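Local coordinates for protein maleylacetate reductase (Agrobacterium tumefaciens, PDB 3HL0) that probably catalyses the NADH-dependent reduction of maleylacetate to 3-oxoadipate in aromatic-acid breakdown, as a member of the iron-containing alcohol dehydrogenase family, at residues 98-103 with 114-119; 176-181 with 279-284; 255-260 with 301-306; 249-254 with 317-322. All coordinates share one frame; numbering follows the deposited sequence.

Interactions 1 and 2 are buried, whereas interactions 3 and 4 are only partly buried, and their chemistry differs accordingly. Interaction 1 belongs to the parallel-sheet, nucleotide-binding part of the chain and mixes a methyl contact with a water bridge; the other three join helices and a loop of the helical C-terminal part. Interactions 1 and 3 both touch NAD, from opposite sides of the chain's centre, with centres about 23 Å apart. Interactions 2 and 4 are mainly apolar packing away from the NAD and metal sites, and interaction 3 adds a water to such packing. Consecutive helices 239-251 and 255-271 tie interactions 4 and 3 together, and Thr258 packs against Leu253 where the two meet.

Interaction 1: 98-103 with 114-119; sequences STTGLG and QIVIPT. With NAD (nicotinamide-adenine-dinucleotide), chain D.
Thr100 and Val116 cross their side chains at about a right angle, with Val116 CG1 3.5 Å from Thr100 OG1. The valine reaches the helix with this branch because CG1 stands opposite the backbone N (chi1 -177°). Although the threonine hydroxyl faces a methyl group, it is satisfied by a hydrogen bond to Gly96 O. Near the start of the strand, Gln114 lays its amide alongside the side-chain-less Gly103, with Gln114 OE1 3.6 Å from Gly103 C. One water donates to both Gln114 OE1, at 2.7 Å, and Thr100 O, while Gln114 NE2 bonds to Ile146 O, so both ends of the amide are held. The contact forms the second half of a beta-alpha-beta unit, strand 90-95, helix 97-110 and strand 113-118, whose helix and strand segments run antiparallel at 175°. At the helix's N-terminal end, Ser98 N binds NAD O1A at 2.8 Å and Ser98 OG binds NAD O2A at 2.7 Å. Just past the strand's C-terminal end, Thr119 O accepts a hydrogen bond from the adenine amino group N6A of NAD at 3.0 Å.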
loop_
_atom_site.group_PDB
_atom_site.type_symbol
_atom_site.label_atom_id
_atom_site.label_comp_id
_atom_site.label_asym_id
_atom_site.label_seq_id
_atom_site.Cartn_x
_atom_site.Cartn_y
_atom_site.Cartn_z
ATOM N N SER A 98 0.897 6.309 8.952
ATOM C CA SER A 98 -0.571 6.150 9.016
ATOM C C SER A 98 -1.069 5.765 10.407
ATOM O O SER A 98 -2.157 6.202 10.839
ATOM C CB SER A 98 -1.053 5.147 7.962
ATOM O OG SER A 98 -0.714 5.623 6.662
ATOM N N THR A 99 -0.302 4.974 11.141
ATOM C CA THR A 99 -0.695 4.574 12.488
ATOM C C THR A 99 -0.472 5.734 13.472
ATOM O O THR A 99 -1.338 6.008 14.333
ATOM C CB THR A 99 0.081 3.327 12.903
ATOM O OG1 THR A 99 -0.192 2.358 11.894
ATOM C CG2 THR A 99 -0.433 2.780 14.262
ATOM N N THR A 100 0.661 6.425 13.332
ATOM C CA THR A 100 0.893 7.630 14.125
ATOM C C THR A 100 -0.213 8.630 13.903
ATOM O O THR A 100 -0.700 9.245 14.890
ATOM C CB THR A 100 2.257 8.257 13.774
ATOM O OG1 THR A 100 3.236 7.240 13.962
ATOM C CG2 THR A 100 2.544 9.461 14.712
ATOM N N GLY A 101 -0.659 8.781 12.642
ATOM C CA GLY A 101 -1.745 9.731 12.334
ATOM C C GLY A 101 -3.064 9.357 13.038
ATOM O O GLY A 101 -3.747 10.214 13.583
ATOM N N LEU A 102 -3.383 8.066 13.098
ATOM C CA LEU A 102 -4.586 7.632 13.833
ATOM C C LEU A 102 -4.481 8.000 15.322
ATOM O O LEU A 102 -5.433 8.531 15.910
ATOM C CB LEU A 102 -4.857 6.120 13.614
ATOM C CG LEU A 102 -6.070 5.636 14.441
ATOM C CD1 LEU A 102 -7.381 6.364 14.039
ATOM C CD2 LEU A 102 -6.224 4.091 14.331
ATOM N N GLY A 103 -3.322 7.751 15.930
ATOM C CA GLY A 103 -3.141 8.107 17.348
ATOM C C GLY A 103 -3.272 9.600 17.574
ATOM O O GLY A 103 -3.836 10.045 18.594
ATOM N N GLN A 114 -0.063 10.055 24.021
ATOM C CA GLN A 114 0.437 9.161 22.949
ATOM C C GLN A 114 1.818 8.640 23.262
ATOM O O GLN A 114 2.742 9.440 23.542
ATOM C CB GLN A 114 0.552 9.944 21.640
ATOM C CG GLN A 114 -0.772 10.524 21.136
ATOM C CD GLN A 114 -0.539 11.423 19.950
ATOM O OE1 GLN A 114 -0.231 10.964 18.850
ATOM N NE2 GLN A 114 -0.663 12.736 20.169
ATOM N N ILE A 115 1.994 7.322 23.156
ATOM C CA ILE A 115 3.306 6.706 23.128
ATOM C C ILE A 115 3.412 6.134 21.718
ATOM O O ILE A 115 2.598 5.288 21.346
ATOM C CB ILE A 115 3.407 5.597 24.174
ATOM C CG1 ILE A 115 3.366 6.192 25.602
ATOM C CG2 ILE A 115 4.745 4.803 24.009
ATOM C CD1 ILE A 115 3.117 5.110 26.660
ATOM N N VAL A 116 4.357 6.631 20.935
ATOM C CA VAL A 116 4.466 6.198 19.536
ATOM C C VAL A 116 5.667 5.309 19.416
ATOM O O VAL A 116 6.739 5.616 19.976
ATOM C CB VAL A 116 4.612 7.418 18.588
ATOM C CG1 VAL A 116 4.660 6.927 17.102
ATOM C CG2 VAL A 116 3.451 8.354 18.791
ATOM N N ILE A 117 5.485 4.177 18.732
ATOM C CA ILE A 117 6.558 3.209 18.473
ATOM C C ILE A 117 6.705 3.148 16.927
ATOM O O ILE A 117 6.024 2.343 16.241
ATOM C CB ILE A 117 6.221 1.816 19.065
ATOM C CG1 ILE A 117 5.910 1.930 20.559
ATOM C CG2 ILE A 117 7.449 0.860 18.847
ATOM C CD1 ILE A 117 5.390 0.589 21.115
ATOM N N PRO A 118 7.550 4.042 16.354
ATOM C CA PRO A 118 7.592 4.195 14.885
ATOM C C PRO A 118 8.297 3.017 14.245
ATOM O O PRO A 118 9.306 2.562 14.757
ATOM C CB PRO A 118 8.390 5.489 14.651
ATOM C CG PRO A 118 8.501 6.169 15.995
ATOM C CD PRO A 118 8.338 5.073 17.068
ATOM N N THR A 119 7.806 2.579 13.079
ATOM C CA THR A 119 8.427 1.435 12.408
ATOM C C THR A 119 8.778 1.776 10.961
ATOM O O THR A 119 9.124 0.890 10.191
ATOM C CB THR A 119 7.524 0.184 12.473
ATOM O OG1 THR A 119 6.274 0.456 11.794
ATOM C CG2 THR A 119 7.212 -0.213 13.967
HETATM P PA NAD D . 2.357 3.871 6.259
HETATM O O1A NAD D . 2.259 4.196 7.709
HETATM O O2A NAD D . 1.221 4.238 5.383
HETATM O O5B NAD D . 2.825 2.353 6.116
HETATM C C5B NAD D . 2.719 1.720 4.836
HETATM C C4B NAD D . 2.555 0.227 5.079
HETATM O O4B NAD D . 3.771 -0.290 5.616
HETATM C C3B NAD D . 1.426 -0.075 6.083
HETATM O O3B NAD D . 0.610 -1.180 5.654
HETATM C C2B NAD D . 2.206 -0.421 7.330
HETATM O O2B NAD D . 1.516 -1.299 8.195
HETATM C C1B NAD D . 3.482 -1.067 6.770
HETATM N N9A NAD D . 4.633 -0.998 7.701
HETATM C C8A NAD D . 5.117 0.124 8.347
HETATM N N7A NAD D . 6.184 -0.231 9.099
HETATM C C5A NAD D . 6.394 -1.578 8.967
HETATM C C6A NAD D . 7.334 -2.446 9.521
HETATM N N6A NAD D . 8.472 -2.039 10.140
HETATM N N1A NAD D . 7.226 -3.789 9.157
HETATM C C2A NAD D . 6.258 -4.220 8.276
HETATM N N3A NAD D . 5.339 -3.368 7.721
HETATM C C4A NAD D . 5.417 -2.051 8.076
HETATM O O3 NAD D . 3.620 4.648 5.571
HETATM P PN NAD D . 4.427 5.977 6.035
HETATM O O1N NAD D . 5.156 6.412 4.807
HETATM O O2N NAD D . 5.161 5.597 7.240
HETATM O O5D NAD D . 3.314 7.074 6.378
HETATM C C5D NAD D . 2.620 7.794 5.363
HETATM C C4D NAD D . 1.504 8.577 6.056
HETATM O O4D NAD D . 2.087 9.362 7.085
HETATM C C3D NAD D . 0.867 9.554 5.076
HETATM O O3D NAD D . -0.517 9.689 5.435
HETATM C C2D NAD D . 1.623 10.835 5.342
HETATM O O2D NAD D . 0.930 12.023 4.960
HETATM C C1D NAD D . 1.836 10.740 6.842
HETATM N N1N NAD D . 2.955 11.537 7.326
HETATM C C2N NAD D . 2.664 12.506 8.238
HETATM C C3N NAD D . 3.687 13.290 8.728
HETATM C C7N NAD D . 3.262 14.279 9.734
HETATM O O7N NAD D . 4.271 14.980 10.274
HETATM N N7N NAD D . 1.958 14.453 10.061
HETATM C C4N NAD D . 5.062 13.094 8.351
HETATM C C5N NAD D . 5.335 12.097 7.411
HETATM C C6N NAD D . 4.270 11.332 6.903
HETATM O O HOH W 1 0.145 8.651 17.587
#

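Interaction 2: 176-181 with 279-284; sequences HAAEAL and APLAAL
Leu281 touches both Ala178 and Leu181, and the short helix 279-285 meets the end of helix 163-180 chiefly through this one side chain. In the first turn of the short helix, Pro280 sends its CB toward the same surface, but its side chain stops short of contact, and it packs on Val195. Leu281 follows, with CG swung opposite the backbone N (chi1 176°), and it divides its contacts between stem and tip. Its branch CD2 lies 3.9 Å from Ala178 CB, while Leu281 CB is 4.2 Å from Leu181 CD1. Ala178 and Leu181 are three residues apart, so they present a small methyl and a longer branch side by side, and the leucine spans the two. The contact is thus wholly apolar and modest in extent, burying 132 Å² in all. Further along, Ala282 and Ala283 belong to the outer side of the helix, and Leu284 turns to Ile202. The surroundings are mainly helical: helix 188-210 packs on the short helix through Val195 and Ile202 and also on Ala177, while helix 215-234 covers Ala177 and Ala180 through Cys228 and Val231.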
loop_
_atom_site.group_PDB
_atom_site.type_symbol
_atom_site.label_atom_id
_atom_site.label_comp_id
_atom_site.label_asym_id
_atom_site.label_seq_id
_atom_site.Cartn_x
_atom_site.Cartn_y
_atom_site.Cartn_z
ATOM N N HIS A 176 12.557 16.084 4.548
ATOM C CA HIS A 176 12.295 16.993 5.697
ATOM C C HIS A 176 13.595 17.748 5.996
ATOM O O HIS A 176 13.558 18.978 6.176
ATOM C CB HIS A 176 11.903 16.206 6.950
ATOM C CG HIS A 176 10.794 15.206 6.790
ATOM N ND1 HIS A 176 9.722 15.349 5.931
ATOM C CD2 HIS A 176 10.591 14.039 7.464
ATOM C CE1 HIS A 176 8.924 14.294 6.051
ATOM N NE2 HIS A 176 9.415 13.507 7.009
ATOM N N ALA A 177 14.717 17.019 6.038
ATOM C CA ALA A 177 16.017 17.665 6.377
ATOM C C ALA A 177 16.484 18.623 5.312
ATOM O O ALA A 177 16.957 19.724 5.605
ATOM C CB ALA A 177 17.071 16.609 6.622
ATOM N N ALA A 178 16.322 18.230 4.041
ATOM C CA ALA A 178 16.788 19.050 2.954
ATOM C C ALA A 178 16.058 20.404 2.964
ATOM O O ALA A 178 16.683 21.473 2.854
ATOM C CB ALA A 178 16.576 18.316 1.623
ATOM N N GLU A 179 14.731 20.375 3.125
ATOM C CA GLU A 179 13.983 21.645 3.139
ATOM C C GLU A 179 14.250 22.456 4.416
ATOM O O GLU A 179 14.178 23.681 4.386
ATOM C CB GLU A 179 12.469 21.446 2.933
ATOM C CG GLU A 179 12.135 20.946 1.535
ATOM C CD GLU A 179 10.864 21.624 0.974
ATOM O OE1 GLU A 179 9.757 21.427 1.503
ATOM O OE2 GLU A 179 11.022 22.412 0.037
ATOM N N ALA A 180 14.528 21.769 5.521
ATOM C CA ALA A 180 14.855 22.505 6.745
ATOM C C ALA A 180 16.067 23.429 6.528
ATOM O O ALA A 180 16.149 24.505 7.161
ATOM C CB ALA A 180 15.116 21.545 7.876
ATOM N N LEU A 181 16.999 23.029 5.672
ATOM C CA LEU A 181 18.211 23.859 5.477
ATOM C C LEU A 181 17.909 25.262 4.935
ATOM O O LEU A 181 18.675 26.212 5.211
ATOM C CB LEU A 181 19.182 23.160 4.527
ATOM C CG LEU A 181 19.733 21.832 5.055
ATOM C CD1 LEU A 181 20.570 21.152 3.946
ATOM C CD2 LEU A 181 20.571 22.052 6.357
ATOM N N ALA A 279 24.631 23.732 0.340
ATOM C CA ALA A 279 25.988 23.208 0.192
ATOM C C ALA A 279 26.322 21.988 1.079
ATOM O O ALA A 279 26.979 21.068 0.595
ATOM C CB ALA A 279 27.044 24.336 0.358
ATOM N N PRO A 280 25.839 21.944 2.341
ATOM C CA PRO A 280 26.151 20.758 3.150
ATOM C C PRO A 280 25.549 19.491 2.581
ATOM O O PRO A 280 26.124 18.391 2.701
ATOM C CB PRO A 280 25.536 21.071 4.540
ATOM C CG PRO A 280 25.382 22.553 4.561
ATOM C CD PRO A 280 25.165 23.004 3.127
ATOM N N LEU A 281 24.405 19.646 1.925
ATOM C CA LEU A 281 23.783 18.508 1.270
ATOM C C LEU A 281 24.544 18.122 0.003
ATOM O O LEU A 281 24.795 16.939 -0.222
ATOM C CB LEU A 281 22.323 18.789 0.932
ATOM C CG LEU A 281 21.606 17.670 0.133
ATOM C CD1 LEU A 281 21.676 16.268 0.744
ATOM C CD2 LEU A 281 20.127 18.079 0.029
ATOM N N ALA A 282 24.909 19.121 -0.796
ATOM C CA ALA A 282 25.725 18.878 -1.980
ATOM C C ALA A 282 27.018 18.102 -1.592
ATOM O O ALA A 282 27.396 17.179 -2.295
ATOM C CB ALA A 282 26.069 20.211 -2.652
ATOM N N ALA A 283 27.655 18.491 -0.490
ATOM C CA ALA A 283 28.885 17.825 -0.031
ATOM C C ALA A 283 28.620 16.381 0.302
ATOM O O ALA A 283 29.409 15.495 -0.037
ATOM C CB ALA A 283 29.493 18.581 1.174
ATOM N N LEU A 284 27.465 16.107 0.920
ATOM C CA LEU A 284 27.159 14.735 1.308
ATOM C C LEU A 284 26.805 13.824 0.142
ATOM O O LEU A 284 26.983 12.605 0.228
ATOM C CB LEU A 284 26.011 14.715 2.334
ATOM C CG LEU A 284 26.296 15.275 3.714
ATOM C CD1 LEU A 284 25.012 15.397 4.500
ATOM C CD2 LEU A 284 27.310 14.341 4.413
#

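Interaction 3: 255-260 with 301-306; sequences HAETHA and GAPSSL. With NAD (nicotinamide-adenine-dinucleotide), chain D.
Glu257 and Pro303 cross obliquely, and it is the aliphatic part of the acid that touches: Glu257 CG lies 4.0 Å from Pro303 CG. A bend at chi2 (85°) turns the carboxylate away from the proline. A second apolar touch joins Ala260 CB to Ala302 CB at 4.4 Å. The polar link is indirect. One water donates to the backbone oxygens of Ala260 and Pro303, 2.7 Å from each O, and so bridges the two carbonyls across the contact. The third kind of interaction is with the cofactor. His255 lies with one face on the NAD ribose next to the nicotinamide, C2D of NAD sitting 3.5 Å above the centre of the ring. On the opposite face, His259 CD2 stands 3.6 Å above the plane, offset toward the rim, so the imidazole is sandwiched between sugar and protein. In the fold, the loop starts at Gly301, where a Schellman motif closes helix 289-300, and it runs along the first turns of helix 255-271. Helix 163-180 flanks both segments, touching Pro303 through Thr168 and Ala260 through Leu171, while Leu306 packs on Leu247 of helix 239-251.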
loop_
_atom_site.group_PDB
_atom_site.type_symbol
_atom_site.label_atom_id
_atom_site.label_comp_id
_atom_site.label_asym_id
_atom_site.label_seq_id
_atom_site.Cartn_x
_atom_site.Cartn_y
_atom_site.Cartn_z
ATOM N N HIS A 255 2.406 7.782 -1.074
ATOM C CA HIS A 255 3.033 8.909 -0.338
ATOM C C HIS A 255 4.575 8.933 -0.415
ATOM O O HIS A 255 5.181 9.898 -0.960
ATOM C CB HIS A 255 2.610 8.863 1.127
ATOM C CG HIS A 255 3.372 9.808 1.977
ATOM N ND1 HIS A 255 3.050 11.143 2.041
ATOM C CD2 HIS A 255 4.466 9.632 2.761
ATOM C CE1 HIS A 255 3.904 11.753 2.853
ATOM N NE2 HIS A 255 4.753 10.854 3.317
ATOM N N ALA A 256 5.220 7.897 0.125
ATOM C CA ALA A 256 6.679 7.931 0.206
ATOM C C ALA A 256 7.298 7.964 -1.189
ATOM O O ALA A 256 8.293 8.649 -1.437
ATOM C CB ALA A 256 7.206 6.702 0.993
ATOM N N GLU A 257 6.670 7.269 -2.140
ATOM C CA GLU A 257 7.190 7.236 -3.505
ATOM C C GLU A 257 7.133 8.598 -4.182
ATOM O O GLU A 257 8.015 8.913 -4.973
ATOM C CB GLU A 257 6.327 6.294 -4.340
ATOM C CG GLU A 257 6.592 4.805 -4.076
ATOM C CD GLU A 257 5.817 4.225 -2.889
ATOM O OE1 GLU A 257 5.213 4.950 -2.045
ATOM O OE2 GLU A 257 5.776 2.969 -2.821
ATOM N N THR A 258 6.093 9.365 -3.880
ATOM C CA THR A 258 5.964 10.741 -4.431
ATOM C C THR A 258 7.136 11.623 -3.958
ATOM O O THR A 258 7.775 12.307 -4.755
ATOM C CB THR A 258 4.635 11.366 -4.029
ATOM O OG1 THR A 258 3.577 10.554 -4.566
ATOM C CG2 THR A 258 4.491 12.768 -4.631
ATOM N N HIS A 259 7.456 11.494 -2.674
ATOM C CA HIS A 259 8.641 12.202 -2.126
ATOM C C HIS A 259 9.923 11.760 -2.784
ATOM O O HIS A 259 10.724 12.569 -3.164
ATOM C CB HIS A 259 8.763 11.958 -0.639
ATOM C CG HIS A 259 7.860 12.809 0.155
ATOM N ND1 HIS A 259 8.256 14.009 0.698
ATOM C CD2 HIS A 259 6.548 12.656 0.471
ATOM C CE1 HIS A 259 7.219 14.571 1.301
ATOM N NE2 HIS A 259 6.172 13.768 1.179
ATOM N N ALA A 260 10.086 10.453 -2.991
ATOM C CA ALA A 260 11.309 9.975 -3.592
ATOM C C ALA A 260 11.488 10.463 -5.017
ATOM O O ALA A 260 12.570 10.866 -5.412
ATOM C CB ALA A 260 11.323 8.411 -3.584
ATOM N N GLY A 301 17.733 2.120 -5.791
ATOM C CA GLY A 301 16.687 1.540 -6.634
ATOM C C GLY A 301 15.286 2.114 -6.437
ATOM O O GLY A 301 14.285 1.449 -6.688
ATOM N N ALA A 302 15.204 3.355 -5.957
ATOM C CA ALA A 302 13.910 3.972 -5.742
ATOM C C ALA A 302 13.280 4.388 -7.083
ATOM O O ALA A 302 13.995 4.612 -8.085
ATOM C CB ALA A 302 14.092 5.239 -4.857
ATOM N N PRO A 303 11.958 4.486 -7.123
ATOM C CA PRO A 303 11.334 5.001 -8.342
ATOM C C PRO A 303 11.813 6.410 -8.666
ATOM O O PRO A 303 12.114 7.187 -7.764
ATOM C CB PRO A 303 9.842 5.018 -8.010
ATOM C CG PRO A 303 9.772 5.088 -6.492
ATOM C CD PRO A 303 10.991 4.284 -6.034
ATOM N N SER A 304 11.892 6.730 -9.953
ATOM C CA SER A 304 12.476 7.995 -10.368
ATOM C C SER A 304 11.576 8.793 -11.281
ATOM O O SER A 304 11.917 9.905 -11.617
ATOM C CB SER A 304 13.810 7.736 -11.055
ATOM O OG SER A 304 13.575 6.893 -12.195
ATOM N N SER A 305 10.423 8.263 -11.678
ATOM C CA SER A 305 9.539 9.074 -12.552
ATOM C C SER A 305 8.112 9.114 -12.061
ATOM O O SER A 305 7.592 8.168 -11.438
ATOM C CB SER A 305 9.559 8.557 -14.009
ATOM O OG SER A 305 8.673 7.465 -14.133
ATOM N N LEU A 306 7.451 10.236 -12.327
ATOM C CA LEU A 306 6.054 10.349 -11.960
ATOM C C LEU A 306 5.215 9.405 -12.834
ATOM O O LEU A 306 4.149 8.955 -12.380
ATOM C CB LEU A 306 5.488 11.782 -12.102
ATOM C CG LEU A 306 6.104 12.785 -11.108
ATOM C CD1 LEU A 306 5.523 14.199 -11.457
ATOM C CD2 LEU A 306 5.697 12.365 -9.660
HETATM P PA NAD D . 2.357 3.871 6.259
HETATM O O1A NAD D . 2.259 4.196 7.709
HETATM O O2A NAD D . 1.221 4.238 5.383
HETATM O O5B NAD D . 2.825 2.353 6.116
HETATM C C5B NAD D . 2.719 1.720 4.836
HETATM C C4B NAD D . 2.555 0.227 5.079
HETATM O O4B NAD D . 3.771 -0.290 5.616
HETATM C C3B NAD D . 1.426 -0.075 6.083
HETATM O O3B NAD D . 0.610 -1.180 5.654
HETATM C C2B NAD D . 2.206 -0.421 7.330
HETATM O O2B NAD D . 1.516 -1.299 8.195
HETATM C C1B NAD D . 3.482 -1.067 6.770
HETATM N N9A NAD D . 4.633 -0.998 7.701
HETATM C C8A NAD D . 5.117 0.124 8.347
HETATM N N7A NAD D . 6.184 -0.231 9.099
HETATM C C5A NAD D . 6.394 -1.578 8.967
HETATM C C6A NAD D . 7.334 -2.446 9.521
HETATM N N6A NAD D . 8.472 -2.039 10.140
HETATM N N1A NAD D . 7.226 -3.789 9.157
HETATM C C2A NAD D . 6.258 -4.220 8.276
HETATM N N3A NAD D . 5.339 -3.368 7.721
HETATM C C4A NAD D . 5.417 -2.051 8.076
HETATM O O3 NAD D . 3.620 4.648 5.571
HETATM P PN NAD D . 4.427 5.977 6.035
HETATM O O1N NAD D . 5.156 6.412 4.807
HETATM O O2N NAD D . 5.161 5.597 7.240
HETATM O O5D NAD D . 3.314 7.074 6.378
HETATM C C5D NAD D . 2.620 7.794 5.363
HETATM C C4D NAD D . 1.504 8.577 6.056
HETATM O O4D NAD D . 2.087 9.362 7.085
HETATM C C3D NAD D . 0.867 9.554 5.076
HETATM O O3D NAD D . -0.517 9.689 5.435
HETATM C C2D NAD D . 1.623 10.835 5.342
HETATM O O2D NAD D . 0.930 12.023 4.960
HETATM C C1D NAD D . 1.836 10.740 6.842
HETATM N N1N NAD D . 2.955 11.537 7.326
HETATM C C2N NAD D . 2.664 12.506 8.238
HETATM C C3N NAD D . 3.687 13.290 8.728
HETATM C C7N NAD D . 3.262 14.279 9.734
HETATM O O7N NAD D . 4.271 14.980 10.274
HETATM N N7N NAD D . 1.958 14.453 10.061
HETATM C C4N NAD D . 5.062 13.094 8.351
HETATM C C5N NAD D . 5.335 12.097 7.411
HETATM C C6N NAD D . 4.270 11.332 6.903
HETATM O O HOH W 2 13.966 8.918 -6.744
#

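Interaction 4: 249-254 with 317-322; sequences GSLDLP and DPMAEL
Ser250 and Met319, the latter present as selenomethionine, meet where the last turn of helix 239-251 faces helix 316-323. Ser250 CB lies 3.8 Å from Met319 SE and is equally near the terminal methyl CE. The Met319 chain is folded at chi2 (-48°) and again at chi3 (94°), which curls selenium and methyl over the serine. Ser250 also borders Leu322, but it has two conformers and the spacing to that leucine is too short to be trusted. Leu251 and Met319 lie alongside each other, their chains running opposite ways, with Leu251 CD1 4.1 Å from Met319 CG and Leu251 CG 4.1 Å from Met319 SE. Asp252 then breaks the helix with a positive phi and packs on Gln45 of the second subunit. Leu253 turns to Val311, and Pro254, at the N-cap position of helix 255-271, lies against Pro162 of that same neighbouring subunit. The chemistry across the contact is mostly dispersion between methyls, methylenes and the selenium that replaces sulfur here, which sets little direction; salt bridges of helix 316-323 lie away from this contact, where Asp317 pairs with Arg340 and Glu321 with Lys336 of helix 336-348.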
loop_
_atom_site.group_PDB
_atom_site.type_symbol
_atom_site.label_atom_id
_atom_site.label_comp_id
_atom_site.label_asym_id
_atom_site.label_seq_id
_atom_site.Cartn_x
_atom_site.Cartn_y
_atom_site.Cartn_z
ATOM N N GLY A 249 -2.580 14.464 -2.927
ATOM C CA GLY A 249 -3.986 14.687 -2.704
ATOM C C GLY A 249 -4.888 14.655 -3.923
ATOM O O GLY A 249 -6.000 14.124 -3.840
ATOM N N SER A 250 -4.421 15.207 -5.045
ATOM C CA SER A 250 -5.234 15.366 -6.256
ATOM C C SER A 250 -5.232 14.123 -7.120
ATOM O O SER A 250 -6.200 13.863 -7.860
ATOM C CB SER A 250 -4.704 16.518 -7.104
ATOM O OG SER A 250 -4.919 17.743 -6.450
ATOM N N LEU A 251 -4.130 13.377 -7.066
ATOM C CA LEU A 251 -3.982 12.168 -7.902
ATOM C C LEU A 251 -3.932 10.856 -7.120
ATOM O O LEU A 251 -3.775 9.798 -7.737
ATOM C CB LEU A 251 -2.728 12.277 -8.793
ATOM C CG LEU A 251 -2.658 13.503 -9.715
ATOM C CD1 LEU A 251 -1.383 13.524 -10.568
ATOM C CD2 LEU A 251 -3.896 13.547 -10.647
ATOM N N ASP A 252 -3.986 10.924 -5.793
ATOM C CA ASP A 252 -3.963 9.709 -4.977
ATOM C C ASP A 252 -2.690 8.886 -5.132
ATOM O O ASP A 252 -2.725 7.654 -5.165
ATOM C CB ASP A 252 -5.219 8.887 -5.288
ATOM C CG ASP A 252 -6.460 9.737 -5.227
ATOM O OD1 ASP A 252 -6.789 10.184 -4.115
ATOM O OD2 ASP A 252 -7.073 10.014 -6.282
ATOM N N LEU A 253 -1.553 9.576 -5.223
ATOM C CA LEU A 253 -0.271 8.891 -5.424
ATOM C C LEU A 253 0.238 8.276 -4.131
ATOM O O LEU A 253 -0.041 8.784 -3.069
ATOM C CB LEU A 253 0.772 9.891 -5.936
ATOM C CG LEU A 253 0.453 10.616 -7.246
ATOM C CD1 LEU A 253 1.702 11.324 -7.725
ATOM C CD2 LEU A 253 0.007 9.616 -8.319
ATOM N N PRO A 254 1.006 7.180 -4.232
ATOM C CA PRO A 254 1.623 6.594 -3.054
ATOM C C PRO A 254 2.528 7.652 -2.378
ATOM O O PRO A 254 3.328 8.283 -3.056
ATOM C CB PRO A 254 2.468 5.456 -3.633
ATOM C CG PRO A 254 1.826 5.105 -4.916
ATOM C CD PRO A 254 1.307 6.418 -5.456
ATOM N N ASP A 317 -0.329 19.825 -16.619
ATOM C CA ASP A 317 -0.832 21.222 -16.641
ATOM C C ASP A 317 -1.764 21.520 -15.452
ATOM O O ASP A 317 -1.562 22.523 -14.769
ATOM C CB ASP A 317 -1.492 21.590 -18.001
ATOM C CG ASP A 317 -0.485 21.766 -19.131
ATOM O OD1 ASP A 317 0.647 22.255 -18.915
ATOM O OD2 ASP A 317 -0.821 21.440 -20.299
ATOM N N PRO A 318 -2.742 20.625 -15.157
ATOM C CA PRO A 318 -3.626 20.899 -14.007
ATOM C C PRO A 318 -2.856 20.933 -12.697
ATOM O O PRO A 318 -3.181 21.687 -11.779
ATOM C CB PRO A 318 -4.616 19.721 -14.012
ATOM C CG PRO A 318 -4.608 19.223 -15.437
ATOM C CD PRO A 318 -3.295 19.615 -16.080
HETATM N N MSE A 319 -1.817 20.099 -12.611
HETATM C CA MSE A 319 -0.997 20.108 -11.408
HETATM C C MSE A 319 -0.167 21.381 -11.284
HETATM O O MSE A 319 -0.045 21.902 -10.194
HETATM C CB MSE A 319 -0.076 18.876 -11.351
HETATM C CG MSE A 319 -0.799 17.568 -11.021
HETATM SE SE MSE A 319 -2.012 17.562 -9.532
HETATM C CE MSE A 319 -3.665 17.924 -10.532
ATOM N N ALA A 320 0.368 21.876 -12.395
ATOM C CA ALA A 320 1.157 23.115 -12.328
ATOM C C ALA A 320 0.233 24.270 -11.885
ATOM O O ALA A 320 0.652 25.151 -11.127
ATOM C CB ALA A 320 1.786 23.413 -13.669
ATOM N N GLU A 321 -1.034 24.245 -12.333
ATOM C CA GLU A 321 -2.026 25.240 -11.874
ATOM C C GLU A 321 -2.327 25.141 -10.376
ATOM O O GLU A 321 -2.280 26.148 -9.683
ATOM C CB GLU A 321 -3.302 25.165 -12.720
ATOM C CG GLU A 321 -4.422 26.170 -12.330
ATOM C CD GLU A 321 -4.006 27.650 -12.386
ATOM O OE1 GLU A 321 -3.224 28.041 -13.288
ATOM O OE2 GLU A 321 -4.500 28.428 -11.522
ATOM N N LEU A 322 -2.608 23.942 -9.872
ATOM C CA LEU A 322 -2.902 23.756 -8.459
ATOM C C LEU A 322 -1.703 24.128 -7.607
ATOM O O LEU A 322 -1.853 24.698 -6.527
ATOM C CB LEU A 322 -3.288 22.297 -8.170
ATOM C CG LEU A 322 -4.708 21.774 -8.111
ATOM C CD1 LEU A 322 -4.657 20.423 -7.415
ATOM C CD2 LEU A 322 -5.642 22.718 -7.339
#